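Local coordinates for protein ATP phosphoribosyltransferase regulatory subunit (Lactococcus lactis, PDB 1Z7M) that is required for the first step of histidine biosynthesis and may allow feedback regulation of ATP phosphoribosyltransferase activity by histidine, at residues 188-202 with 214-228. Residues are numbered along the deposited sequence; the frame is centred on the assembly and turned at random.
Sequences LCQLADGSTELLTEL and FIEKNNFSKELRGLL
F214 pushes its ring into the bend between helices 182-191 and 196-204, a worked example of how one aromatic can unite two helices and the turn that joins them. With CG anti to the backbone N (chi1 174°), the ring leaves helix 208-217 and reaches the type I' turn running from A192 to S195. The ring edge meets that turn: CZ of F214 lies 3.6 Å from A192 O, and S195 OG sits near the ring plane. That hydroxyl also donates to A192 O (OG to O 3.1 Å), in the carbonyl plane, pinning the turn where the ring arrives. On the following helix, L198 slides past F214 in the opposite direction, its CD2 3.6 Å from CD1 of the ring; the L199 side chain runs roughly perpendicular to that of F214 and brings CD1 to CE2 of the ring, and L202 CD1 rests against F214 CB. Cutting F214 back to an alanine is likely to open a gap, with L198, L199 and L202 losing the ring they pack on and the turn its contact at A192 O and S195 OG.

Beyond the ring, L188 CD1 touches L227 CD2 at 4.0 Å, while its CG packs on CD2 of L228. L224 CD1 packs against L191 CB, and CD2 lies 3.5 Å from L191 O. CE2 of F220 lies 3.4 Å from A192 CA, and N218 CB lies over one face of the F220 ring, near its rim. S221 N-caps helix 222-231. L252 of helix 250-267 touches both L191 and L227. The helices from 182-191 to 250-267, joined by brief connections, form an excursion between strands 175-181 and 272-274, neighbours in the mixed sheet of this class II synthetase-like fold, consistent with the helical insertion between motifs 2 and 3 of histidyl-tRNA synthetases.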
loop_
_atom_site.group_PDB
_atom_site.type_symbol
_atom_site.label_atom_id
_atom_site.label_comp_id
_atom_site.label_asym_id
_atom_site.label_seq_id
_atom_site.Cartn_x
_atom_site.Cartn_y
_atom_site.Cartn_z
ATOM N N LEU B 188 37.453 6.970 24.676
ATOM C CA LEU B 188 37.383 5.993 25.749
ATOM C C LEU B 188 37.302 4.573 25.198
ATOM O O LEU B 188 37.911 3.646 25.734
ATOM C CB LEU B 188 36.164 6.295 26.616
ATOM C CG LEU B 188 36.059 5.560 27.944
ATOM C CD1 LEU B 188 37.196 5.968 28.854
ATOM C CD2 LEU B 188 34.739 5.885 28.578
ATOM N N CYS B 189 36.542 4.412 24.123
ATOM C CA CYS B 189 36.384 3.112 23.493
ATOM C C CYS B 189 37.686 2.645 22.876
ATOM O O CYS B 189 38.028 1.462 22.926
ATOM C CB CYS B 189 35.309 3.169 22.413
ATOM S SG CYS B 189 33.663 3.060 23.057
ATOM N N GLN B 190 38.426 3.575 22.297
ATOM C CA GLN B 190 39.681 3.211 21.675
ATOM C C GLN B 190 40.675 2.722 22.742
ATOM O O GLN B 190 41.350 1.710 22.562
ATOM C CB GLN B 190 40.229 4.411 20.904
ATOM C CG GLN B 190 40.962 4.047 19.619
ATOM C CD GLN B 190 42.473 4.054 19.797
ATOM O OE1 GLN B 190 43.038 4.986 20.360
ATOM N NE2 GLN B 190 43.132 3.020 19.308
ATOM N N LEU B 191 40.749 3.417 23.866
ATOM C CA LEU B 191 41.663 3.000 24.914
ATOM C C LEU B 191 41.186 1.730 25.602
ATOM O O LEU B 191 41.981 0.997 26.160
ATOM C CB LEU B 191 41.823 4.107 25.955
ATOM C CG LEU B 191 42.238 5.484 25.435
ATOM C CD1 LEU B 191 42.275 6.470 26.586
ATOM C CD2 LEU B 191 43.584 5.399 24.751
ATOM N N ALA B 192 39.888 1.466 25.586
ATOM C CA ALA B 192 39.400 0.264 26.238
ATOM C C ALA B 192 39.520 -0.943 25.315
ATOM O O ALA B 192 38.558 -1.692 25.136
ATOM C CB ALA B 192 37.957 0.452 26.676
ATOM N N ASP B 193 40.703 -1.120 24.727
ATOM C CA ASP B 193 40.975 -2.242 23.835
ATOM C C ASP B 193 40.150 -2.138 22.546
ATOM O O ASP B 193 39.851 -3.145 21.901
ATOM C CB ASP B 193 40.685 -3.553 24.578
ATOM C CG ASP B 193 41.291 -4.779 23.899
ATOM O OD1 ASP B 193 42.495 -4.768 23.544
ATOM O OD2 ASP B 193 40.555 -5.777 23.745
ATOM N N GLY B 194 39.786 -0.912 22.177
ATOM C CA GLY B 194 39.012 -0.698 20.968
ATOM C C GLY B 194 37.681 -1.408 20.986
ATOM O O GLY B 194 36.985 -1.474 19.978
ATOM N N SER B 195 37.329 -1.943 22.146
ATOM C CA SER B 195 36.075 -2.649 22.303
ATOM C C SER B 195 34.969 -1.602 22.395
ATOM O O SER B 195 34.598 -1.171 23.485
ATOM C CB SER B 195 36.128 -3.485 23.576
ATOM O OG SER B 195 37.366 -4.166 23.666
ATOM N N THR B 196 34.445 -1.176 21.252
ATOM C CA THR B 196 33.399 -0.172 21.265
ATOM C C THR B 196 32.046 -0.849 21.324
ATOM O O THR B 196 31.176 -0.456 22.100
ATOM C CB THR B 196 33.460 0.696 20.011
ATOM O OG1 THR B 196 32.972 -0.050 18.893
ATOM C CG2 THR B 196 34.894 1.117 19.726
ATOM N N GLU B 197 31.873 -1.878 20.505
ATOM C CA GLU B 197 30.607 -2.581 20.474
ATOM C C GLU B 197 30.222 -3.054 21.861
ATOM O O GLU B 197 29.072 -2.897 22.289
ATOM C CB GLU B 197 30.676 -3.772 19.521
ATOM C CG GLU B 197 29.429 -4.652 19.552
ATOM C CD GLU B 197 29.520 -5.849 18.609
ATOM O OE1 GLU B 197 30.556 -6.558 18.606
ATOM O OE2 GLU B 197 28.542 -6.088 17.871
ATOM N N LEU B 198 31.195 -3.607 22.570
ATOM C CA LEU B 198 30.948 -4.120 23.900
ATOM C C LEU B 198 30.726 -3.043 24.950
ATOM O O LEU B 198 29.781 -3.124 25.739
ATOM C CB LEU B 198 32.098 -5.024 24.319
ATOM C CG LEU B 198 32.013 -5.564 25.748
ATOM C CD1 LEU B 198 30.638 -6.188 26.028
ATOM C CD2 LEU B 198 33.123 -6.567 25.931
ATOM N N LEU B 199 31.598 -2.042 24.951
ATOM C CA LEU B 199 31.528 -0.941 25.903
ATOM C C LEU B 199 30.257 -0.124 25.756
ATOM O O LEU B 199 29.787 0.489 26.709
ATOM C CB LEU B 199 32.735 -0.029 25.726
ATOM C CG LEU B 199 33.009 0.929 26.880
ATOM C CD1 LEU B 199 33.257 0.131 28.151
ATOM C CD2 LEU B 199 34.216 1.780 26.556
ATOM N N THR B 200 29.708 -0.103 24.552
ATOM C CA THR B 200 28.483 0.636 24.314
ATOM C C THR B 200 27.336 -0.036 25.054
ATOM O O THR B 200 26.528 0.623 25.701
ATOM C CB THR B 200 28.128 0.682 22.825
ATOM O OG1 THR B 200 29.149 1.378 22.103
ATOM C CG2 THR B 200 26.809 1.393 22.632
ATOM N N GLU B 201 27.249 -1.353 24.958
ATOM C CA GLU B 201 26.177 -2.039 25.639
ATOM C C GLU B 201 26.368 -1.941 27.157
ATOM O O GLU B 201 25.393 -1.821 27.908
ATOM C CB GLU B 201 26.123 -3.499 25.190
ATOM C CG GLU B 201 24.973 -4.282 25.827
ATOM C CD GLU B 201 23.587 -3.736 25.445
ATOM O OE1 GLU B 201 22.586 -4.126 26.102
ATOM O OE2 GLU B 201 23.504 -2.926 24.485
ATOM N N LEU B 202 27.621 -1.975 27.605
ATOM C CA LEU B 202 27.920 -1.895 29.025
ATOM C C LEU B 202 27.520 -0.554 29.613
ATOM O O LEU B 202 26.982 -0.488 30.717
ATOM C CB LEU B 202 29.409 -2.155 29.270
ATOM C CG LEU B 202 29.864 -3.619 29.195
ATOM C CD1 LEU B 202 31.351 -3.706 29.437
ATOM C CD2 LEU B 202 29.134 -4.439 30.232
ATOM N N PHE B 214 34.687 -7.254 32.340
ATOM C CA PHE B 214 35.390 -6.694 31.195
ATOM C C PHE B 214 36.774 -6.235 31.609
ATOM O O PHE B 214 37.771 -6.593 31.003
ATOM C CB PHE B 214 34.596 -5.503 30.678
ATOM C CG PHE B 214 35.270 -4.737 29.590
ATOM C CD1 PHE B 214 35.532 -5.335 28.369
ATOM C CD2 PHE B 214 35.565 -3.388 29.749
ATOM C CE1 PHE B 214 36.072 -4.600 27.312
ATOM C CE2 PHE B 214 36.103 -2.640 28.697
ATOM C CZ PHE B 214 36.352 -3.252 27.479
ATOM N N ILE B 215 36.820 -5.420 32.649
ATOM C CA ILE B 215 38.069 -4.904 33.143
ATOM C C ILE B 215 39.034 -6.023 33.542
ATOM O O ILE B 215 40.244 -5.873 33.420
ATOM C CB ILE B 215 37.804 -3.970 34.312
ATOM C CG1 ILE B 215 36.939 -2.808 33.825
ATOM C CG2 ILE B 215 39.106 -3.477 34.886
ATOM C CD1 ILE B 215 36.715 -1.683 34.815
ATOM N N GLU B 216 38.502 -7.152 33.998
ATOM C CA GLU B 216 39.331 -8.288 34.395
ATOM C C GLU B 216 39.938 -8.992 33.188
ATOM O O GLU B 216 41.079 -9.422 33.219
ATOM C CB GLU B 216 38.495 -9.280 35.212
ATOM C CG GLU B 216 39.025 -10.712 35.280
ATOM C CD GLU B 216 40.304 -10.877 36.108
ATOM O OE1 GLU B 216 40.781 -12.033 36.199
ATOM O OE2 GLU B 216 40.837 -9.874 36.672
ATOM N N LYS B 217 39.163 -9.117 32.124
ATOM C CA LYS B 217 39.626 -9.765 30.905
ATOM C C LYS B 217 40.813 -9.007 30.288
ATOM O O LYS B 217 41.663 -9.612 29.641
ATOM C CB LYS B 217 38.466 -9.823 29.914
ATOM C CG LYS B 217 38.454 -11.012 28.997
ATOM C CD LYS B 217 37.030 -11.519 28.836
ATOM C CE LYS B 217 36.076 -10.406 28.383
ATOM N NZ LYS B 217 34.631 -10.863 28.344
ATOM N N ASN B 218 40.873 -7.692 30.508
ATOM C CA ASN B 218 41.942 -6.847 29.956
ATOM C C ASN B 218 43.080 -6.400 30.878
ATOM O O ASN B 218 43.100 -6.716 32.062
ATOM C CB ASN B 218 41.334 -5.610 29.302
ATOM C CG ASN B 218 40.724 -5.915 27.964
ATOM O OD1 ASN B 218 39.716 -6.617 27.867
ATOM N ND2 ASN B 218 41.344 -5.402 26.911
ATOM N N ASN B 219 44.024 -5.654 30.314
ATOM C CA ASN B 219 45.168 -5.176 31.071
ATOM C C ASN B 219 45.173 -3.666 31.099
ATOM O O ASN B 219 46.167 -3.057 30.731
ATOM C CB ASN B 219 46.478 -5.637 30.428
ATOM C CG ASN B 219 46.522 -7.128 30.160
ATOM O OD1 ASN B 219 45.753 -7.906 30.736
ATOM N ND2 ASN B 219 47.444 -7.540 29.286
ATOM N N PHE B 220 44.076 -3.056 31.533
ATOM C CA PHE B 220 43.986 -1.600 31.566
ATOM C C PHE B 220 44.805 -0.995 32.672
ATOM O O PHE B 220 44.918 -1.564 33.757
ATOM C CB PHE B 220 42.548 -1.148 31.746
ATOM C CG PHE B 220 41.650 -1.590 30.666
ATOM C CD1 PHE B 220 40.469 -2.234 30.969
ATOM C CD2 PHE B 220 41.987 -1.378 29.336
ATOM C CE1 PHE B 220 39.638 -2.665 29.970
ATOM C CE2 PHE B 220 41.162 -1.808 28.323
ATOM C CZ PHE B 220 39.985 -2.452 28.639
ATOM N N SER B 221 45.358 0.183 32.396
ATOM C CA SER B 221 46.167 0.874 33.378
ATOM C C SER B 221 45.285 1.092 34.586
ATOM O O SER B 221 44.071 0.972 34.503
ATOM C CB SER B 221 46.654 2.217 32.833
ATOM O OG SER B 221 45.727 3.250 33.073
ATOM N N LYS B 222 45.887 1.392 35.721
ATOM C CA LYS B 222 45.115 1.633 36.923
ATOM C C LYS B 222 44.242 2.879 36.727
ATOM O O LYS B 222 43.133 2.959 37.238
ATOM C CB LYS B 222 46.040 1.761 38.136
ATOM C CG LYS B 222 45.313 2.017 39.446
ATOM C CD LYS B 222 46.289 2.133 40.605
ATOM C CE LYS B 222 45.562 2.389 41.916
ATOM N NZ LYS B 222 46.506 2.505 43.061
ATOM N N GLU B 223 44.749 3.853 35.979
ATOM C CA GLU B 223 43.997 5.073 35.705
ATOM C C GLU B 223 42.735 4.788 34.902
ATOM O O GLU B 223 41.656 5.200 35.292
ATOM C CB GLU B 223 44.827 6.076 34.902
ATOM C CG GLU B 223 46.065 6.586 35.587
ATOM C CD GLU B 223 47.063 5.478 35.824
ATOM O OE1 GLU B 223 47.452 4.799 34.844
ATOM O OE2 GLU B 223 47.458 5.284 36.992
ATOM N N LEU B 224 42.876 4.112 33.765
ATOM C CA LEU B 224 41.732 3.794 32.913
ATOM C C LEU B 224 40.699 2.965 33.682
ATOM O O LEU B 224 39.495 3.189 33.562
ATOM C CB LEU B 224 42.198 3.026 31.669
ATOM C CG LEU B 224 41.165 2.765 30.572
ATOM C CD1 LEU B 224 40.745 4.095 29.974
ATOM C CD2 LEU B 224 41.735 1.864 29.498
ATOM N N ARG B 225 41.176 2.015 34.477
ATOM C CA ARG B 225 40.283 1.176 35.252
ATOM C C ARG B 225 39.500 2.017 36.258
ATOM O O ARG B 225 38.302 1.809 36.460
ATOM C CB ARG B 225 41.078 0.103 35.983
ATOM C CG ARG B 225 40.239 -0.739 36.927
ATOM C CD ARG B 225 41.112 -1.677 37.740
ATOM N NE ARG B 225 42.044 -2.402 36.880
ATOM C CZ ARG B 225 43.333 -2.100 36.721
ATOM N NH1 ARG B 225 43.880 -1.083 37.375
ATOM N NH2 ARG B 225 44.073 -2.811 35.880
ATOM N N GLY B 226 40.194 2.962 36.895
ATOM C CA GLY B 226 39.558 3.830 37.876
ATOM C C GLY B 226 38.484 4.659 37.200
ATOM O O GLY B 226 37.381 4.797 37.706
ATOM N N LEU B 227 38.814 5.194 36.033
ATOM C CA LEU B 227 37.901 6.007 35.252
ATOM C C LEU B 227 36.672 5.202 34.855
ATOM O O LEU B 227 35.561 5.540 35.237
ATOM C CB LEU B 227 38.608 6.502 33.998
ATOM C CG LEU B 227 37.891 7.526 33.124
ATOM C CD1 LEU B 227 37.583 8.734 33.953
ATOM C CD2 LEU B 227 38.750 7.917 31.934
ATOM N N LEU B 228 36.866 4.139 34.085
ATOM C CA LEU B 228 35.748 3.313 33.646
ATOM C C LEU B 228 34.749 3.040 34.750
ATOM O O LEU B 228 33.573 3.355 34.603
ATOM C CB LEU B 228 36.244 1.983 33.075
ATOM C CG LEU B 228 36.845 2.040 31.670
ATOM C CD1 LEU B 228 37.364 0.685 31.294
ATOM C CD2 LEU B 228 35.801 2.505 30.664
#